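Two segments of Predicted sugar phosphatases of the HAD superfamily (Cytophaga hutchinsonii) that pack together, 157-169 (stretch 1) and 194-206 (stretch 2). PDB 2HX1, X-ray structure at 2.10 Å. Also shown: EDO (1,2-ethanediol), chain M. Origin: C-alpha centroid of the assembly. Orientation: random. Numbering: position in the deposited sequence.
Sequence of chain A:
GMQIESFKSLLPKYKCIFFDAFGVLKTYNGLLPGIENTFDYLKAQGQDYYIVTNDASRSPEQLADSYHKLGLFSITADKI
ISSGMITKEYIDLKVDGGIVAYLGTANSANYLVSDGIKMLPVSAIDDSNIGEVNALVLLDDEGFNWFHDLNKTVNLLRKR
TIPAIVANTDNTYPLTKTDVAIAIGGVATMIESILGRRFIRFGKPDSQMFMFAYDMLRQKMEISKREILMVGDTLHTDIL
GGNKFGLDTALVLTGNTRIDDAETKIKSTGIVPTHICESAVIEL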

# COMPACT_ATOMS: atom_id res chain seq x y z
N LEU A 157 -7.37 4.04 20.05
CA LEU A 157 -6.01 3.68 19.67
C LEU A 157 -5.09 4.90 19.49
O LEU A 157 -3.87 4.78 19.58
CB LEU A 157 -6.05 2.86 18.37
CG LEU A 157 -6.67 1.47 18.52
CD1 LEU A 157 -6.69 0.77 17.16
CD2 LEU A 157 -5.94 0.64 19.60
N ARG A 158 -5.68 6.05 19.16
CA ARG A 158 -4.95 7.31 19.16
C ARG A 158 -4.61 7.73 20.59
O ARG A 158 -3.61 8.40 20.79
CB ARG A 158 -5.79 8.42 18.52
CG ARG A 158 -5.88 8.32 16.97
CD ARG A 158 -6.85 9.34 16.33
NE ARG A 158 -6.38 10.72 16.54
CZ ARG A 158 -6.81 11.53 17.50
NH1 ARG A 158 -7.77 11.15 18.36
NH2 ARG A 158 -6.28 12.75 17.62
N LYS A 159 -5.43 7.33 21.56
CA LYS A 159 -5.27 7.77 22.94
C LYS A 159 -4.60 6.77 23.85
O LYS A 159 -4.09 7.16 24.91
CB LYS A 159 -6.61 8.13 23.57
CG LYS A 159 -7.32 9.32 22.94
CD LYS A 159 -8.74 9.36 23.44
CE LYS A 159 -9.44 10.64 23.08
NZ LYS A 159 -10.90 10.55 23.44
N ARG A 160 -4.63 5.49 23.51
CA ARG A 160 -4.08 4.46 24.40
C ARG A 160 -2.97 3.67 23.71
O ARG A 160 -3.14 3.17 22.60
CB ARG A 160 -5.17 3.52 24.93
CG ARG A 160 -6.17 4.22 25.86
CD ARG A 160 -5.56 4.53 27.23
NE ARG A 160 -5.28 3.31 27.97
CZ ARG A 160 -4.33 3.19 28.90
NH1 ARG A 160 -3.58 4.23 29.22
NH2 ARG A 160 -4.12 2.04 29.51
N THR A 161 -1.83 3.55 24.37
CA THR A 161 -0.71 2.83 23.81
C THR A 161 -0.87 1.37 24.23
O THR A 161 -0.36 0.95 25.24
CB THR A 161 0.60 3.48 24.26
OG1 THR A 161 0.59 4.83 23.79
CG2 THR A 161 1.85 2.76 23.67
N ILE A 162 -1.66 0.63 23.46
CA ILE A 162 -2.09 -0.72 23.83
C ILE A 162 -2.04 -1.64 22.60
O ILE A 162 -2.16 -1.17 21.47
CB ILE A 162 -3.54 -0.73 24.45
CG1 ILE A 162 -4.56 -0.27 23.39
CG2 ILE A 162 -3.60 0.07 25.73
CD1 ILE A 162 -5.96 -0.04 23.87
N PRO A 163 -1.90 -2.96 22.80
CA PRO A 163 -1.99 -3.85 21.65
C PRO A 163 -3.41 -3.93 21.06
O PRO A 163 -4.40 -3.99 21.79
CB PRO A 163 -1.57 -5.21 22.23
CG PRO A 163 -1.93 -5.14 23.64
CD PRO A 163 -1.65 -3.71 24.04
N ALA A 164 -3.50 -3.87 19.74
CA ALA A 164 -4.73 -4.13 19.01
C ALA A 164 -4.56 -5.48 18.31
O ALA A 164 -3.60 -5.66 17.54
CB ALA A 164 -5.02 -3.02 18.00
N ILE A 165 -5.45 -6.42 18.63
CA ILE A 165 -5.34 -7.84 18.20
C ILE A 165 -6.56 -8.25 17.33
O ILE A 165 -7.72 -7.93 17.66
CB ILE A 165 -5.25 -8.78 19.45
CG1 ILE A 165 -4.06 -8.43 20.32
CG2 ILE A 165 -5.11 -10.28 19.08
CD1 ILE A 165 -4.16 -9.03 21.70
N VAL A 166 -6.32 -8.98 16.25
CA VAL A 166 -7.40 -9.60 15.49
C VAL A 166 -6.92 -10.94 14.95
O VAL A 166 -5.73 -11.11 14.71
CB VAL A 166 -7.86 -8.64 14.30
CG1 VAL A 166 -6.74 -8.44 13.25
CG2 VAL A 166 -9.16 -9.16 13.63
N ALA A 167 -7.84 -11.88 14.74
CA ALA A 167 -7.59 -13.11 13.95
C ALA A 167 -7.39 -12.72 12.49
O ALA A 167 -8.12 -11.88 11.96
CB ALA A 167 -8.78 -14.05 14.04
N ASN A 168 -6.43 -13.36 11.84
CA ASN A 168 -6.06 -13.02 10.47
C ASN A 168 -7.04 -13.61 9.48
O ASN A 168 -6.66 -14.42 8.63
CB ASN A 168 -4.65 -13.51 10.17
CG ASN A 168 -4.10 -12.90 8.91
OD1 ASN A 168 -4.27 -11.72 8.67
ND2 ASN A 168 -3.43 -13.71 8.09
N THR A 169 -8.30 -13.21 9.56
CA THR A 169 -9.30 -13.80 8.69
C THR A 169 -9.16 -13.13 7.32
O THR A 169 -8.44 -12.13 7.16
CB THR A 169 -10.75 -13.62 9.24
OG1 THR A 169 -11.19 -12.28 9.02
CG2 THR A 169 -10.86 -13.96 10.76
C1 EDO M . 2.18 -4.72 13.88
O1 EDO M . 1.40 -5.70 13.17
C2 EDO M . 1.38 -4.21 15.08
O2 EDO M . 1.48 -2.78 15.13
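Stretch 2 (194-206) ILGRRFIRFGKPD

Stretch 2 leaves a helix at Gly196, whose phi is positive, and passes through a loop into an extended strand that ends at Phe202. It lies beside strand 164-167 of stretch 1. The two strands run parallel, with their axes 30° apart and 4.5 Å at closest approach. Ile165 pairs with Ile200, Val166 with Arg201 and Ala167 with Phe202. After the strand come Gly203, again with positive phi, and a cis peptide bond before Pro205.

The backbone hydrogen bonds alternate between the strands, as parallel pairing requires. Ile200 N donates to Ala164 O (2.7 Å), and Val166 N to Ile200 O (3.0 Å). Phe202 N donates to Val166 O (3.2 Å), and Asn168 N to Phe202 O (2.9 Å). CA-H...O contacts support this ladder, such as Arg201 CA to Val166 O at 3.3 Å.

Side chains add polar links at both ends. The Arg198 guanidinium grips one carbonyl with two nitrogens: NH1 lies 2.9 Å and NH2 3.1 Å from Ile162 O. Leu157 CD2 covers one face of this group, 3.5 Å from Arg198 NH2. At the other end, Asn168 ND2 donates to Lys204 O (2.9 Å), while Asn168 OD1 accepts from Arg201 NH1 (3.2 Å).

Side chains pack on both faces of the sheet. Ile165, Ile200 and Phe202 share one face; Ile165 CG2 is 3.4 Å from Phe202 CE2. On the other face, Val166 CG1 is 3.7 Å from Arg201 CG, and also lies over one face of the Arg201 guanidinium. Ala164 CB sits over the Phe199 ring, 3.6 Å from Phe199 CE2, in a CH-pi contact. Between the helix ends, Leu157 CD1 meets Leu195 CD1 at 3.7 Å.

Water 2 links the two stretches: it accepts from Ala164 N (3.0 Å) and donates to Arg198 O (2.7 Å). The 1,2-ethanediol O1 donates to Phe199 O (2.7 Å).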

# COMPACT_ATOMS: atom_id res chain seq x y z
N ILE A 194 -6.92 3.85 7.81
CA ILE A 194 -6.99 5.18 8.44
C ILE A 194 -5.76 5.42 9.33
O ILE A 194 -5.11 6.44 9.24
CB ILE A 194 -8.30 5.29 9.34
CG1 ILE A 194 -9.58 5.06 8.53
CG2 ILE A 194 -8.42 6.64 10.04
CD1 ILE A 194 -9.67 5.83 7.23
N LEU A 195 -5.45 4.46 10.19
CA LEU A 195 -4.42 4.62 11.22
C LEU A 195 -3.03 4.22 10.78
O LEU A 195 -2.06 4.56 11.46
CB LEU A 195 -4.78 3.76 12.46
CG LEU A 195 -5.87 4.26 13.40
CD1 LEU A 195 -6.09 3.29 14.58
CD2 LEU A 195 -5.53 5.64 13.90
N GLY A 196 -2.91 3.47 9.69
CA GLY A 196 -1.68 2.71 9.40
C GLY A 196 -1.73 1.30 9.98
O GLY A 196 -2.68 0.92 10.66
N ARG A 197 -0.72 0.49 9.69
CA ARG A 197 -0.63 -0.86 10.27
C ARG A 197 -0.51 -0.76 11.77
O ARG A 197 0.22 0.08 12.31
CB ARG A 197 0.59 -1.59 9.71
CG ARG A 197 0.84 -2.97 10.33
CD ARG A 197 1.64 -3.87 9.39
NE ARG A 197 2.98 -3.34 9.13
CZ ARG A 197 4.09 -3.73 9.76
NH1 ARG A 197 4.05 -4.67 10.70
NH2 ARG A 197 5.27 -3.17 9.44
N ARG A 198 -1.20 -1.64 12.47
CA ARG A 198 -1.44 -1.40 13.88
C ARG A 198 -1.96 -2.64 14.63
O ARG A 198 -1.89 -2.66 15.86
CB ARG A 198 -2.43 -0.21 14.03
CG ARG A 198 -2.82 0.17 15.50
CD ARG A 198 -1.72 0.89 16.21
NE ARG A 198 -2.11 1.45 17.50
CZ ARG A 198 -2.19 0.75 18.63
NH1 ARG A 198 -1.94 -0.54 18.62
NH2 ARG A 198 -2.55 1.36 19.76
N PHE A 199 -2.47 -3.64 13.90
CA PHE A 199 -2.97 -4.87 14.51
C PHE A 199 -1.93 -5.96 14.52
O PHE A 199 -1.21 -6.17 13.54
CB PHE A 199 -4.26 -5.37 13.85
CG PHE A 199 -5.45 -4.57 14.23
CD1 PHE A 199 -5.67 -3.32 13.66
CD2 PHE A 199 -6.32 -5.03 15.18
CE1 PHE A 199 -6.75 -2.54 14.04
CE2 PHE A 199 -7.41 -4.25 15.59
CZ PHE A 199 -7.63 -3.02 15.02
N ILE A 200 -1.81 -6.59 15.68
CA ILE A 200 -1.18 -7.89 15.82
C ILE A 200 -2.18 -8.89 15.29
O ILE A 200 -3.33 -8.97 15.78
CB ILE A 200 -0.89 -8.26 17.29
CG1 ILE A 200 0.07 -7.25 17.96
CG2 ILE A 200 -0.26 -9.68 17.34
CD1 ILE A 200 -0.22 -6.96 19.43
N ARG A 201 -1.77 -9.63 14.27
CA ARG A 201 -2.63 -10.62 13.64
C ARG A 201 -2.18 -12.05 13.98
O ARG A 201 -1.03 -12.38 13.80
CB ARG A 201 -2.59 -10.41 12.13
CG ARG A 201 -3.44 -9.19 11.70
CD ARG A 201 -3.21 -8.81 10.26
NE ARG A 201 -4.06 -7.67 9.89
CZ ARG A 201 -5.25 -7.75 9.30
NH1 ARG A 201 -5.79 -8.93 8.99
NH2 ARG A 201 -5.91 -6.63 9.01
N PHE A 202 -3.10 -12.88 14.47
CA PHE A 202 -2.79 -14.26 14.86
C PHE A 202 -3.44 -15.21 13.90
O PHE A 202 -4.56 -14.96 13.40
CB PHE A 202 -3.30 -14.56 16.27
CG PHE A 202 -2.54 -13.82 17.38
CD1 PHE A 202 -1.16 -13.91 17.47
CD2 PHE A 202 -3.21 -13.09 18.33
CE1 PHE A 202 -0.45 -13.27 18.49
CE2 PHE A 202 -2.52 -12.45 19.36
CZ PHE A 202 -1.14 -12.54 19.43
N GLY A 203 -2.73 -16.29 13.63
CA GLY A 203 -3.24 -17.37 12.81
C GLY A 203 -2.48 -17.49 11.54
O GLY A 203 -1.51 -16.75 11.30
N LYS A 204 -2.95 -18.39 10.68
CA LYS A 204 -2.34 -18.66 9.39
C LYS A 204 -2.22 -17.34 8.64
O LYS A 204 -3.15 -16.54 8.67
CB LYS A 204 -3.19 -19.65 8.57
CG LYS A 204 -3.55 -20.98 9.32
CD LYS A 204 -4.57 -21.80 8.54
CE LYS A 204 -5.98 -21.21 8.60
NZ LYS A 204 -6.98 -22.15 8.07
N PRO A 205 -1.10 -17.12 7.93
CA PRO A 205 0.03 -18.01 7.60
C PRO A 205 1.16 -18.12 8.65
O PRO A 205 2.23 -18.68 8.33
CB PRO A 205 0.59 -17.36 6.35
CG PRO A 205 0.38 -15.90 6.58
CD PRO A 205 -0.95 -15.80 7.28
N ASP A 206 0.95 -17.61 9.86
CA ASP A 206 1.89 -17.85 10.97
C ASP A 206 1.86 -19.35 11.25
O ASP A 206 1.00 -20.05 10.73
CB ASP A 206 1.47 -17.12 12.26
CG ASP A 206 1.59 -15.58 12.18
OD1 ASP A 206 2.17 -15.02 11.19
OD2 ASP A 206 1.11 -14.94 13.15
O HOH W 1 -2.14 4.27 16.61
O HOH W 2 -0.94 -3.39 18.32
O HOH W 3 -7.97 -9.65 7.13